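Local coordinates for protein Rubredoxin\:oxygen oxidoreductase (Desulfovibrio gigas, PDB 1E5D) that catalyses the four-electron reduction of one oxygen molecule to two water molecules, using a diiron centre and flavin mononucleotide, at residues T4-G9 with F221-H226; T34-L39 with S174-D179; L47-K52 with V160-D165; F167-A172 with V228-A233; I181-L186 with C236-Q241. All coordinates share one frame; numbering follows the deposited sequence.

Contact 1 (T4-G9 with F221-H226); sequences TKIIDG and FICPDH. With FEO (mu-oxo-diiron), chain D.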
# COMPACT_ATOMS: atom_id res chain seq x y z
N THR A 4 1.93 23.04 32.33
CA THR A 4 2.65 22.15 33.23
C THR A 4 4.01 22.75 33.58
O THR A 4 4.78 23.13 32.70
CB THR A 4 2.84 20.74 32.63
OG1 THR A 4 1.56 20.17 32.33
CG2 THR A 4 3.49 19.82 33.63
N LYS A 5 4.27 22.87 34.88
CA LYS A 5 5.51 23.49 35.33
C LYS A 5 6.64 22.49 35.21
O LYS A 5 6.62 21.40 35.78
CB LYS A 5 5.42 23.99 36.77
CG LYS A 5 6.02 25.37 36.98
CD LYS A 5 7.08 25.36 38.07
CE LYS A 5 7.32 26.75 38.64
NZ LYS A 5 6.77 26.89 40.02
N ILE A 6 7.66 22.89 34.43
CA ILE A 6 8.78 21.95 34.32
C ILE A 6 9.75 22.27 35.45
O ILE A 6 9.95 21.45 36.34
CB ILE A 6 9.42 22.04 32.93
CG1 ILE A 6 8.44 21.75 31.79
CG2 ILE A 6 10.63 21.13 32.85
CD1 ILE A 6 8.90 22.29 30.46
N ILE A 7 10.29 23.47 35.35
CA ILE A 7 11.05 24.17 36.36
C ILE A 7 10.52 25.61 36.45
O ILE A 7 9.76 26.05 35.59
CB ILE A 7 12.56 24.20 36.12
CG1 ILE A 7 12.98 24.85 34.81
CG2 ILE A 7 13.14 22.80 36.22
CD1 ILE A 7 14.48 25.01 34.67
N ASP A 8 10.94 26.31 37.49
CA ASP A 8 10.49 27.68 37.74
C ASP A 8 10.66 28.53 36.50
O ASP A 8 11.76 28.62 35.95
CB ASP A 8 11.28 28.28 38.91
CG ASP A 8 11.15 27.45 40.18
OD1 ASP A 8 10.00 27.22 40.61
OD2 ASP A 8 12.18 27.01 40.74
N GLY A 9 9.57 29.14 36.04
CA GLY A 9 9.61 29.97 34.85
C GLY A 9 9.59 29.23 33.53
O GLY A 9 9.61 29.89 32.48
N PHE A 221 16.87 18.21 31.55
CA PHE A 221 15.59 18.16 30.89
C PHE A 221 15.71 18.18 29.37
O PHE A 221 16.31 19.11 28.81
CB PHE A 221 14.76 19.38 31.28
CG PHE A 221 14.24 19.35 32.70
CD1 PHE A 221 13.09 18.65 32.99
CD2 PHE A 221 14.92 20.03 33.70
CE1 PHE A 221 12.61 18.63 34.29
CE2 PHE A 221 14.43 20.02 35.00
CZ PHE A 221 13.28 19.31 35.29
N ILE A 222 15.14 17.18 28.70
CA ILE A 222 15.01 17.32 27.25
C ILE A 222 13.53 17.48 26.89
O ILE A 222 12.72 16.67 27.32
CB ILE A 222 15.60 16.16 26.44
CG1 ILE A 222 17.12 16.08 26.57
CG2 ILE A 222 15.14 16.26 24.99
CD1 ILE A 222 17.71 14.72 26.26
N CYS A 223 13.24 18.52 26.14
CA CYS A 223 11.89 18.95 25.81
C CYS A 223 11.64 18.87 24.31
O CYS A 223 11.95 19.80 23.56
CB CYS A 223 11.68 20.38 26.32
SG CYS A 223 12.02 20.56 28.09
N PRO A 224 11.08 17.74 23.88
CA PRO A 224 10.69 17.54 22.48
C PRO A 224 9.26 17.99 22.17
O PRO A 224 8.45 18.22 23.07
CB PRO A 224 10.82 16.02 22.35
CG PRO A 224 10.43 15.50 23.68
CD PRO A 224 10.79 16.55 24.69
N ASP A 225 8.98 18.10 20.88
CA ASP A 225 7.72 18.49 20.28
C ASP A 225 6.57 17.53 20.57
O ASP A 225 5.44 17.98 20.63
CB ASP A 225 7.86 18.52 18.75
CG ASP A 225 8.49 19.79 18.25
OD1 ASP A 225 8.63 20.74 19.05
OD2 ASP A 225 8.89 19.82 17.06
N HIS A 226 6.89 16.25 20.72
CA HIS A 226 5.93 15.19 20.89
C HIS A 226 6.27 14.26 22.04
O HIS A 226 7.40 13.78 22.16
CB HIS A 226 5.82 14.31 19.62
CG HIS A 226 5.71 15.12 18.37
ND1 HIS A 226 4.66 15.96 18.11
CD2 HIS A 226 6.54 15.23 17.30
CE1 HIS A 226 4.84 16.54 16.94
NE2 HIS A 226 5.97 16.11 16.42
FE1 FEO D . 6.72 17.04 14.79
FE2 FEO D . 8.68 17.09 12.06
O FEO D . 6.92 17.85 13.25
O HOH W 1 6.56 19.25 15.79
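A water beside the diiron centre is held from three directions: it gives one proton to Asp225 OD2 at 2.7 Å and another to the bridging O of the cluster at 2.9 Å, and it lies 2.4 Å from iron FE1. The same iron is bound by His226 NE2 at 2.0 Å, while ND1 on that ring bonds to Thr34 O, which fixes how the imidazole is turned. Asp83 and Asp165 supply further ligands.

At the other end of 221-226 the chemistry is wholly apolar. Ile6 lays its CG2 methyl over one face of Phe221, a CH-pi contact 3.8 Å from the ring centroid and displaced toward the rim. That methyl reaches the ring because it stands anti to the backbone N. Ile7 CG2 comes in obliquely, 3.3 Å from Phe221 CE2, and Ile6 CD1 extends to Cys223 SG at 4.3 Å. Strand 4-7 is the edge of one sheet of the metallo-beta-lactamase sandwich and 221-224 belongs to the other.

No hydrogen bond joins the two segments, so the sheets meet here through methyl and ring surfaces, while at the metal end of 221-226 the side chains of Asp225 and His226 are held by polar and metal bonds.

Contact 2 (T34-L39 with S174-D179); sequences TYNAYL and SERFSD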
# COMPACT_ATOMS: atom_id res chain seq x y z
N THR A 34 1.39 14.10 21.22
CA THR A 34 1.13 15.40 21.81
C THR A 34 1.79 16.46 20.93
O THR A 34 2.62 16.20 20.07
CB THR A 34 1.66 15.57 23.25
OG1 THR A 34 3.08 15.75 23.24
CG2 THR A 34 1.37 14.33 24.08
N TYR A 35 1.39 17.70 21.21
CA TYR A 35 2.04 18.83 20.55
C TYR A 35 2.54 19.73 21.68
O TYR A 35 1.73 20.33 22.38
CB TYR A 35 1.06 19.49 19.58
CG TYR A 35 0.65 18.49 18.51
CD1 TYR A 35 1.56 18.18 17.50
CD2 TYR A 35 -0.59 17.87 18.52
CE1 TYR A 35 1.23 17.27 16.52
CE2 TYR A 35 -0.92 16.96 17.54
CZ TYR A 35 -0.01 16.67 16.54
OH TYR A 35 -0.32 15.77 15.54
N ASN A 36 3.86 19.76 21.82
CA ASN A 36 4.55 20.41 22.92
C ASN A 36 5.16 21.73 22.49
O ASN A 36 5.90 21.83 21.53
CB ASN A 36 5.65 19.50 23.47
CG ASN A 36 5.11 18.18 24.00
OD1 ASN A 36 3.93 18.07 24.31
ND2 ASN A 36 5.98 17.18 24.10
N ALA A 37 4.82 22.76 23.25
CA ALA A 37 5.42 24.08 23.14
C ALA A 37 5.89 24.45 24.55
O ALA A 37 5.37 23.93 25.54
CB ALA A 37 4.47 25.10 22.57
N TYR A 38 6.89 25.33 24.61
CA TYR A 38 7.43 25.68 25.93
C TYR A 38 7.47 27.19 26.10
O TYR A 38 8.08 27.92 25.33
CB TYR A 38 8.81 25.04 26.13
CG TYR A 38 8.69 23.52 26.02
CD1 TYR A 38 8.80 22.92 24.77
CD2 TYR A 38 8.46 22.72 27.12
CE1 TYR A 38 8.69 21.55 24.64
CE2 TYR A 38 8.35 21.34 26.99
CZ TYR A 38 8.47 20.77 25.75
OH TYR A 38 8.36 19.41 25.58
N LEU A 39 6.78 27.61 27.15
CA LEU A 39 6.71 28.99 27.60
C LEU A 39 7.80 29.27 28.64
O LEU A 39 7.83 28.63 29.69
CB LEU A 39 5.34 29.26 28.21
CG LEU A 39 5.08 30.70 28.64
CD1 LEU A 39 5.11 31.61 27.42
CD2 LEU A 39 3.77 30.82 29.40
N SER A 174 -1.70 11.01 30.52
CA SER A 174 -1.84 12.02 31.57
C SER A 174 -0.45 12.39 32.10
O SER A 174 -0.25 13.50 32.60
CB SER A 174 -2.72 11.53 32.72
OG SER A 174 -3.22 10.23 32.46
N GLU A 175 0.49 11.48 31.96
CA GLU A 175 1.87 11.61 32.44
C GLU A 175 2.69 12.39 31.42
O GLU A 175 2.73 12.00 30.25
CB GLU A 175 2.51 10.26 32.68
CG GLU A 175 1.86 9.26 33.60
CD GLU A 175 0.48 8.78 33.21
OE1 GLU A 175 0.32 7.91 32.33
OE2 GLU A 175 -0.48 9.36 33.77
N ARG A 176 3.34 13.48 31.82
CA ARG A 176 4.09 14.28 30.86
C ARG A 176 5.60 14.12 31.02
O ARG A 176 6.38 14.74 30.28
CB ARG A 176 3.71 15.76 30.96
CG ARG A 176 2.26 16.08 31.23
CD ARG A 176 1.29 15.30 30.36
NE ARG A 176 1.75 15.29 28.97
CZ ARG A 176 1.56 16.33 28.17
NH1 ARG A 176 0.93 17.40 28.65
NH2 ARG A 176 2.00 16.29 26.92
N PHE A 177 6.04 13.30 31.97
CA PHE A 177 7.48 13.16 32.18
C PHE A 177 7.97 11.72 32.02
O PHE A 177 7.27 10.78 32.36
CB PHE A 177 7.85 13.70 33.56
CG PHE A 177 7.65 15.22 33.61
CD1 PHE A 177 8.55 16.07 33.01
CD2 PHE A 177 6.54 15.74 34.25
CE1 PHE A 177 8.34 17.44 33.06
CE2 PHE A 177 6.34 17.12 34.32
CZ PHE A 177 7.24 17.97 33.71
N SER A 178 9.18 11.60 31.49
CA SER A 178 9.73 10.29 31.15
C SER A 178 9.80 9.37 32.37
O SER A 178 9.67 8.15 32.25
CB SER A 178 11.12 10.45 30.53
OG SER A 178 12.00 11.15 31.41
N ASP A 179 10.00 9.94 33.56
CA ASP A 179 10.12 9.11 34.75
C ASP A 179 8.77 8.61 35.24
O ASP A 179 8.70 7.87 36.22
CB ASP A 179 10.78 9.90 35.89
CG ASP A 179 10.00 11.14 36.26
OD1 ASP A 179 9.09 11.07 37.11
OD2 ASP A 179 10.31 12.21 35.69
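This is a small, buried contact without hydrogen bonds between strand 33-40, inside one sheet of the metallo-beta-lactamase sandwich, and the loop running from strand 160-164 to helix 183-198. One side chain of the loop, Arg176, makes it. Its chain is bent at both chi2 (-47°) and chi3 (-44°), which carries the guanidinium to the strand although the side chain starts out alongside the strand and not at it.

NH2 does the touching. It lies 3.5 Å from Thr34 CG2 and 3.7 Å from Asn36 OD1, both coming in obliquely, and the guanidinium plane is turned 55° from the Asn36 amide. Thr34 OG1 sits in the guanidinium plane at its edge, 3.9 Å from Arg176 NH2. No hydrogen bond forms across.

The strand side is already committed. Thr34 OG1 donates to Asn36 OD1 at 2.7 Å, approaching from above the carbonyl plane, and also receives Gly227 N. Asn36 ND2 serves Gly227 O and Pro224 O.

With these bonds made inside the fold, Arg176 NH2 simply rests against Thr34 CG2, and its positive charge, near Asn36 OD1 but not bonded to it, may polarise that carbonyl. Thr34 in turn stands in the second shell of the diiron site, since its O accepts ND1 of the iron ligand His226.

Contact 3 (L47-K52 with V160-D165); sequences LFDTVK and VLISND. With FEO (mu-oxo-diiron), chain D.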
# COMPACT_ATOMS: atom_id res chain seq x y z
N LEU A 47 8.15 32.04 23.84
CA LEU A 47 7.43 30.84 23.44
C LEU A 47 8.28 30.03 22.46
O LEU A 47 8.65 30.53 21.39
CB LEU A 47 6.11 31.24 22.82
CG LEU A 47 4.93 30.28 22.92
CD1 LEU A 47 4.45 29.96 21.52
CD2 LEU A 47 5.30 29.02 23.67
N PHE A 48 8.60 28.78 22.78
CA PHE A 48 9.33 27.92 21.86
C PHE A 48 8.33 26.95 21.22
O PHE A 48 7.50 26.45 21.98
CB PHE A 48 10.44 27.13 22.54
CG PHE A 48 11.53 27.98 23.17
CD1 PHE A 48 11.29 28.66 24.35
CD2 PHE A 48 12.77 28.09 22.56
CE1 PHE A 48 12.29 29.43 24.92
CE2 PHE A 48 13.77 28.86 23.13
CZ PHE A 48 13.53 29.55 24.31
N ASP A 49 8.46 26.73 19.92
CA ASP A 49 7.57 25.87 19.15
C ASP A 49 6.17 26.50 19.09
O ASP A 49 5.96 27.59 19.61
CB ASP A 49 7.47 24.47 19.73
CG ASP A 49 8.79 23.85 20.13
OD1 ASP A 49 9.82 24.26 19.53
OD2 ASP A 49 8.83 22.95 21.01
N THR A 50 5.25 25.78 18.48
CA THR A 50 3.82 26.17 18.31
C THR A 50 3.02 24.90 18.33
O THR A 50 3.57 23.90 18.85
CB THR A 50 3.78 27.07 17.07
OG1 THR A 50 3.39 28.38 17.55
CG2 THR A 50 2.80 26.74 15.97
N VAL A 51 1.79 24.71 17.89
CA VAL A 51 1.19 23.39 17.74
C VAL A 51 0.51 23.24 16.39
O VAL A 51 0.49 24.16 15.57
CB VAL A 51 0.18 23.12 18.87
CG1 VAL A 51 0.89 23.09 20.21
CG2 VAL A 51 -0.91 24.18 18.86
N LYS A 52 -0.07 22.07 16.14
CA LYS A 52 -0.92 21.87 14.96
C LYS A 52 -1.96 22.98 14.95
O LYS A 52 -2.43 23.33 16.04
CB LYS A 52 -1.58 20.51 15.01
CG LYS A 52 -1.27 19.51 13.92
CD LYS A 52 -2.44 18.53 13.83
CE LYS A 52 -2.27 17.50 12.74
NZ LYS A 52 -3.42 16.55 12.69
N VAL A 160 18.53 22.82 30.15
CA VAL A 160 17.29 22.54 29.46
C VAL A 160 17.52 22.54 27.95
O VAL A 160 17.84 23.57 27.37
CB VAL A 160 16.18 23.56 29.76
CG1 VAL A 160 14.86 23.08 29.16
CG2 VAL A 160 16.06 23.80 31.26
N LEU A 161 17.35 21.37 27.35
CA LEU A 161 17.43 21.24 25.91
C LEU A 161 16.02 21.12 25.34
O LEU A 161 15.30 20.16 25.65
CB LEU A 161 18.28 20.04 25.51
CG LEU A 161 18.48 19.84 24.01
CD1 LEU A 161 19.28 20.99 23.40
CD2 LEU A 161 19.15 18.50 23.75
N ILE A 162 15.64 22.09 24.53
CA ILE A 162 14.38 22.09 23.79
C ILE A 162 14.66 21.69 22.35
O ILE A 162 15.21 22.53 21.63
CB ILE A 162 13.69 23.46 23.88
CG1 ILE A 162 13.56 23.99 25.32
CG2 ILE A 162 12.35 23.43 23.17
CD1 ILE A 162 13.09 25.42 25.44
N SER A 163 14.31 20.46 21.97
CA SER A 163 14.82 19.74 20.83
C SER A 163 13.91 19.52 19.64
O SER A 163 14.27 18.69 18.78
CB SER A 163 15.25 18.32 21.29
OG SER A 163 14.18 17.78 22.06
N ASN A 164 12.78 20.19 19.51
CA ASN A 164 11.82 19.95 18.44
C ASN A 164 11.49 18.46 18.34
O ASN A 164 11.20 17.85 19.37
CB ASN A 164 12.26 20.57 17.13
CG ASN A 164 13.30 19.99 16.23
OD1 ASN A 164 13.00 19.04 15.49
ND2 ASN A 164 14.51 20.53 16.23
N ASP A 165 11.44 17.87 17.16
CA ASP A 165 11.04 16.48 17.03
C ASP A 165 12.06 15.51 17.62
O ASP A 165 11.75 14.38 17.98
CB ASP A 165 10.84 16.14 15.55
CG ASP A 165 9.57 16.73 14.96
OD1 ASP A 165 8.56 16.83 15.68
OD2 ASP A 165 9.59 17.10 13.76
FE1 FEO D . 6.72 17.04 14.79
FE2 FEO D . 8.68 17.09 12.06
O FEO D . 6.92 17.85 13.25
O HOH W 2 10.64 21.15 21.20
O HOH W 1 6.56 19.25 15.79
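Phe48 and Ile162 form the close-packed half of this contact. The CD1 methyl of Ile162 stands over the centre of one Phe48 face, 3.8 Å from the centroid and only 12° off the ring normal, a clean CH-pi contact in which the two side chains cross at about a right angle. Ile162 CD1 is closest to Phe48 CG at 3.8 Å, with the other ring carbons a little farther. Phe48 is modelled in two conformers, as is Asp49, so this describes one of them.

Toward the metal the fit slackens. Ile162 CG2 comes no nearer than 4.2 Å to Asp49 OD2, and a water links the two segments instead, hydrogen-bonded to Asp49 OD2 at 2.6 Å and accepting Asn164 N weakly at 2.9 Å. The other carboxylate oxygen, Asp49 OD1, accepts a bond from Gln78 NE2, which also bonds weakly to Ile162 O. Beyond the water the chain turns at Asn164, whose OD1 accepts Asp165 N at 2.6 Å from above the carbonyl plane. That turn delivers Asp165, which bridges the diiron centre: OD1 binds iron FE1, while OD2 binds iron FE2 at 1.9 Å. His79, Glu81, and His146 share FE2 with it; Asp83 and His226 share FE1.

Strand 46-48 runs between 33-40 and 74-77 in one sheet. Strand 160-164 lies between 151-155 and 221-224 in the other, so the contact joins the inner faces of the sandwich next to the metal site, with helix 82-85 touching Asp49 and Asn164 through His84.

Contact 4 (F167-A172 with V228-A233); sequences FGQNIA and VIFRGA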
# COMPACT_ATOMS: atom_id res chain seq x y z
N PHE A 167 14.14 13.27 19.84
CA PHE A 167 13.90 12.64 21.13
C PHE A 167 12.40 12.52 21.39
O PHE A 167 11.96 12.02 22.42
CB PHE A 167 14.57 13.39 22.29
CG PHE A 167 16.08 13.48 22.11
CD1 PHE A 167 16.83 12.32 22.03
CD2 PHE A 167 16.72 14.70 22.02
CE1 PHE A 167 18.20 12.37 21.86
CE2 PHE A 167 18.09 14.76 21.85
CZ PHE A 167 18.83 13.60 21.76
N GLY A 168 11.63 13.01 20.42
CA GLY A 168 10.19 12.96 20.52
C GLY A 168 9.69 11.53 20.53
O GLY A 168 10.29 10.59 20.02
N GLN A 169 8.53 11.33 21.13
CA GLN A 169 7.92 10.01 21.02
C GLN A 169 6.42 10.23 20.90
O GLN A 169 5.89 11.15 21.51
CB GLN A 169 8.25 9.11 22.21
CG GLN A 169 9.32 9.60 23.17
CD GLN A 169 8.82 10.73 24.05
OE1 GLN A 169 7.74 10.69 24.63
NE2 GLN A 169 9.63 11.77 24.16
N ASN A 170 5.73 9.40 20.13
CA ASN A 170 4.27 9.55 20.08
C ASN A 170 3.61 8.84 21.25
O ASN A 170 3.24 7.68 21.18
CB ASN A 170 3.78 9.01 18.73
CG ASN A 170 4.15 9.99 17.63
OD1 ASN A 170 4.55 9.60 16.54
ND2 ASN A 170 4.01 11.27 17.94
N ILE A 171 3.47 9.55 22.36
CA ILE A 171 2.78 9.03 23.53
C ILE A 171 1.78 10.05 24.06
O ILE A 171 2.18 11.13 24.49
CB ILE A 171 3.75 8.67 24.67
CG1 ILE A 171 4.73 7.56 24.32
CG2 ILE A 171 2.97 8.33 25.93
CD1 ILE A 171 5.57 7.13 25.51
N ALA A 172 0.50 9.70 24.01
CA ALA A 172 -0.53 10.58 24.58
C ALA A 172 -0.89 10.05 25.96
O ALA A 172 -1.32 8.90 26.06
CB ALA A 172 -1.76 10.67 23.70
N VAL A 228 6.53 12.75 26.07
CA VAL A 228 6.88 13.20 27.42
C VAL A 228 8.22 13.92 27.45
O VAL A 228 9.05 13.81 26.55
CB VAL A 228 6.92 12.03 28.42
CG1 VAL A 228 5.54 11.40 28.53
CG2 VAL A 228 7.95 11.00 27.98
N ILE A 229 8.38 14.68 28.52
CA ILE A 229 9.63 15.40 28.76
C ILE A 229 10.63 14.51 29.47
O ILE A 229 10.26 13.78 30.40
CB ILE A 229 9.36 16.66 29.60
CG1 ILE A 229 8.67 17.76 28.79
CG2 ILE A 229 10.64 17.16 30.24
CD1 ILE A 229 7.75 18.63 29.63
N PHE A 230 11.90 14.56 29.06
CA PHE A 230 12.93 13.79 29.76
C PHE A 230 13.41 14.57 30.98
O PHE A 230 14.06 15.61 30.84
CB PHE A 230 14.10 13.47 28.82
CG PHE A 230 13.70 12.46 27.75
CD1 PHE A 230 13.74 11.10 28.02
CD2 PHE A 230 13.28 12.89 26.50
CE1 PHE A 230 13.36 10.18 27.06
CE2 PHE A 230 12.90 11.97 25.54
CZ PHE A 230 12.93 10.62 25.82
N ARG A 231 13.06 14.05 32.15
CA ARG A 231 13.33 14.76 33.40
C ARG A 231 14.40 14.06 34.22
O ARG A 231 14.21 12.96 34.73
CB ARG A 231 12.04 14.88 34.19
CG ARG A 231 12.10 15.61 35.52
CD ARG A 231 11.17 14.91 36.50
NE ARG A 231 9.93 15.62 36.76
CZ ARG A 231 8.78 15.02 37.06
NH1 ARG A 231 8.71 13.70 37.13
NH2 ARG A 231 7.69 15.74 37.30
N GLY A 232 15.54 14.72 34.36
CA GLY A 232 16.67 14.18 35.09
C GLY A 232 17.81 13.78 34.17
O GLY A 232 17.59 13.22 33.09
N ALA A 233 19.04 14.07 34.59
CA ALA A 233 20.20 13.80 33.76
C ALA A 233 20.27 12.34 33.37
O ALA A 233 20.70 11.99 32.27
CB ALA A 233 21.47 14.23 34.47
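A nearly eclipsed first torsion (chi1 -10°) followed by a bend at chi2 (74°) curls the Gln169 side chain so that its amide lies against the backbone of Val228. There OE1 takes Val228 N on a lone pair at 2.8 Å, while NE2 gives a proton to Val228 O at 3.2 Å, again in the carbonyl plane. NE2 turns its second hydrogen back to Phe167 O at 2.9 Å, an almost straight bond of 166°. Three bonds, all near the amide plane, fix the rotation of this buried group and satisfy both of its ends.

The Phe230 ring meets the NE2 end of the amide, its plane turned steeply from it. Phe167 O lies in the ring plane at the edge, 3.3 Å from Phe230 CE2, and Gln169 NE2 approaches the same carbon obliquely at 3.6 Å. Phe167 CB adds an apolar touch to Phe230 CE2 at 3.9 Å.

The loop 167-172 begins two residues after the iron ligand Asp165 and is stitched to the chain leaving His226, whose backbone also pairs with Gln169. Met190 of helix 183-198 touches both Gln169 and Phe230; Cys236 and Ala239 of helix 233-248 cover more of Phe230, and Ile222 of strand 221-224 also touches it.

Contact 5 (I181-L186 with C236-Q241); sequences IPVHTL and CTFAVQ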
# COMPACT_ATOMS: atom_id res chain seq x y z
N ILE A 181 6.55 7.11 33.20
CA ILE A 181 6.13 6.01 32.34
C ILE A 181 7.23 4.94 32.33
O ILE A 181 8.41 5.25 32.39
CB ILE A 181 5.81 6.40 30.90
CG1 ILE A 181 7.01 6.46 29.95
CG2 ILE A 181 5.06 7.73 30.81
CD1 ILE A 181 6.59 6.23 28.51
N PRO A 182 6.77 3.70 32.23
CA PRO A 182 7.67 2.55 32.20
C PRO A 182 8.65 2.67 31.04
O PRO A 182 8.27 3.07 29.94
CB PRO A 182 6.73 1.37 31.97
CG PRO A 182 5.37 1.84 32.33
CD PRO A 182 5.36 3.33 32.12
N VAL A 183 9.90 2.31 31.31
CA VAL A 183 10.94 2.42 30.30
C VAL A 183 10.58 1.68 29.02
O VAL A 183 10.76 2.22 27.93
CB VAL A 183 12.29 1.87 30.80
CG1 VAL A 183 13.37 2.90 30.56
CG2 VAL A 183 12.17 1.47 32.26
N HIS A 184 10.12 0.44 29.17
CA HIS A 184 9.85 -0.35 27.97
C HIS A 184 8.84 0.37 27.09
O HIS A 184 8.93 0.40 25.87
CB HIS A 184 9.36 -1.76 28.34
CG HIS A 184 8.16 -1.76 29.23
ND1 HIS A 184 8.27 -1.80 30.61
CD2 HIS A 184 6.84 -1.73 28.95
CE1 HIS A 184 7.05 -1.80 31.12
NE2 HIS A 184 6.16 -1.76 30.14
N THR A 185 7.85 0.98 27.75
CA THR A 185 6.89 1.74 26.94
C THR A 185 7.60 2.92 26.28
O THR A 185 7.53 3.15 25.07
CB THR A 185 5.71 2.25 27.77
OG1 THR A 185 5.04 1.14 28.39
CG2 THR A 185 4.69 2.94 26.88
N LEU A 186 8.31 3.66 27.12
CA LEU A 186 9.01 4.85 26.65
C LEU A 186 9.99 4.51 25.54
O LEU A 186 10.09 5.24 24.56
CB LEU A 186 9.74 5.53 27.82
CG LEU A 186 10.66 6.68 27.43
CD1 LEU A 186 9.87 7.72 26.64
CD2 LEU A 186 11.31 7.28 28.67
N CYS A 236 17.89 12.01 30.59
CA CYS A 236 18.42 12.67 29.40
C CYS A 236 19.57 11.88 28.81
O CYS A 236 19.82 11.92 27.60
CB CYS A 236 18.83 14.10 29.78
SG CYS A 236 17.37 15.08 30.23
N THR A 237 20.29 11.15 29.67
CA THR A 237 21.44 10.40 29.16
C THR A 237 20.94 9.16 28.44
O THR A 237 21.47 8.77 27.40
CB THR A 237 22.43 10.05 30.27
OG1 THR A 237 23.07 11.25 30.74
CG2 THR A 237 23.55 9.15 29.74
N PHE A 238 19.90 8.57 29.02
CA PHE A 238 19.17 7.49 28.37
C PHE A 238 18.78 7.88 26.95
O PHE A 238 19.12 7.18 26.00
CB PHE A 238 17.94 7.13 29.20
CG PHE A 238 17.05 6.06 28.62
CD1 PHE A 238 17.45 4.74 28.58
CD2 PHE A 238 15.80 6.39 28.12
CE1 PHE A 238 16.62 3.76 28.06
CE2 PHE A 238 14.96 5.41 27.61
CZ PHE A 238 15.37 4.09 27.58
N ALA A 239 18.07 9.00 26.79
CA ALA A 239 17.62 9.46 25.49
C ALA A 239 18.76 9.50 24.47
O ALA A 239 18.65 8.98 23.36
CB ALA A 239 16.99 10.85 25.56
N VAL A 240 19.86 10.15 24.86
CA VAL A 240 20.99 10.34 23.96
C VAL A 240 21.73 9.03 23.70
O VAL A 240 22.18 8.80 22.58
CB VAL A 240 21.98 11.38 24.53
CG1 VAL A 240 23.28 11.34 23.75
CG2 VAL A 240 21.34 12.75 24.49
N GLN A 241 21.84 8.21 24.73
CA GLN A 241 22.38 6.87 24.57
C GLN A 241 21.70 6.17 23.40
O GLN A 241 22.30 5.77 22.41
CB GLN A 241 22.15 6.06 25.84
CG GLN A 241 23.35 5.73 26.70
CD GLN A 241 22.98 4.72 27.78
OE1 GLN A 241 22.03 3.95 27.65
NE2 GLN A 241 23.74 4.74 28.87
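Val183 and Leu186, on the first turn of helix 183-198, meet Phe238 of helix 233-248 in a helix-to-helix contact on the outer, helical layer of the metallo-beta-lactamase sandwich. The backbones are well apart, with Val183 CA and Phe238 CA 9.9 Å from each other, and the long aromatic side chain spans the distance.

Phe238 does so by extension: CG is anti to the backbone N (chi1 177°), which throws the ring out from its own helix toward the partner. Val183, exposed at the helix start, has a chi1 of -129° that fits none of the staggered positions, a setting to be read with some caution. In it CG1 is turned to the far end of the ring, 3.8 Å from Phe238 CZ, the closest approach between the segments. CG1 is 4.2 Å from both Phe238 CE1 and Phe238 CE2, so the methyl sits symmetrically about CZ, approaching the ring obliquely.

Three residues on, Leu186 presents the same side of its helix. The helix is already regular here, with Leu186 N bonded to Pro182 O at 2.9 Å, Pro182 being the N-cap. Leu186 is buried and also packs on Phe230, whereas Glu187 and Met190, further along the helix, touch Phe238 too.

Nothing polar crosses the gap, and the burial is modest, 110 Å² in all. Leu186 starts out extended (chi1 172°), and its branch CD2 ends 4.2 Å from Phe238 CE2.

From the N terminus, contact 1 closes the widest loop, 4-9 back to 221-226, bringing the edge strand of one sheet to the other. Nested inside it is contact 2, which returns the 174-179 loop to strand 33-40, and inside that lies contact 3, joining 46-48 to 160-164 through the interior of the sandwich. Contact 4 opens just after contact 3 has closed and crosses contacts 1 and 2, tying the loop after the iron-binding Asp165 to strand 230-231. Contact 5 begins after contact 2 ends and crosses contacts 1 and 4, pairing helices 183-198 and 233-248. Contacts 1 and 3 share the diiron centre and one water.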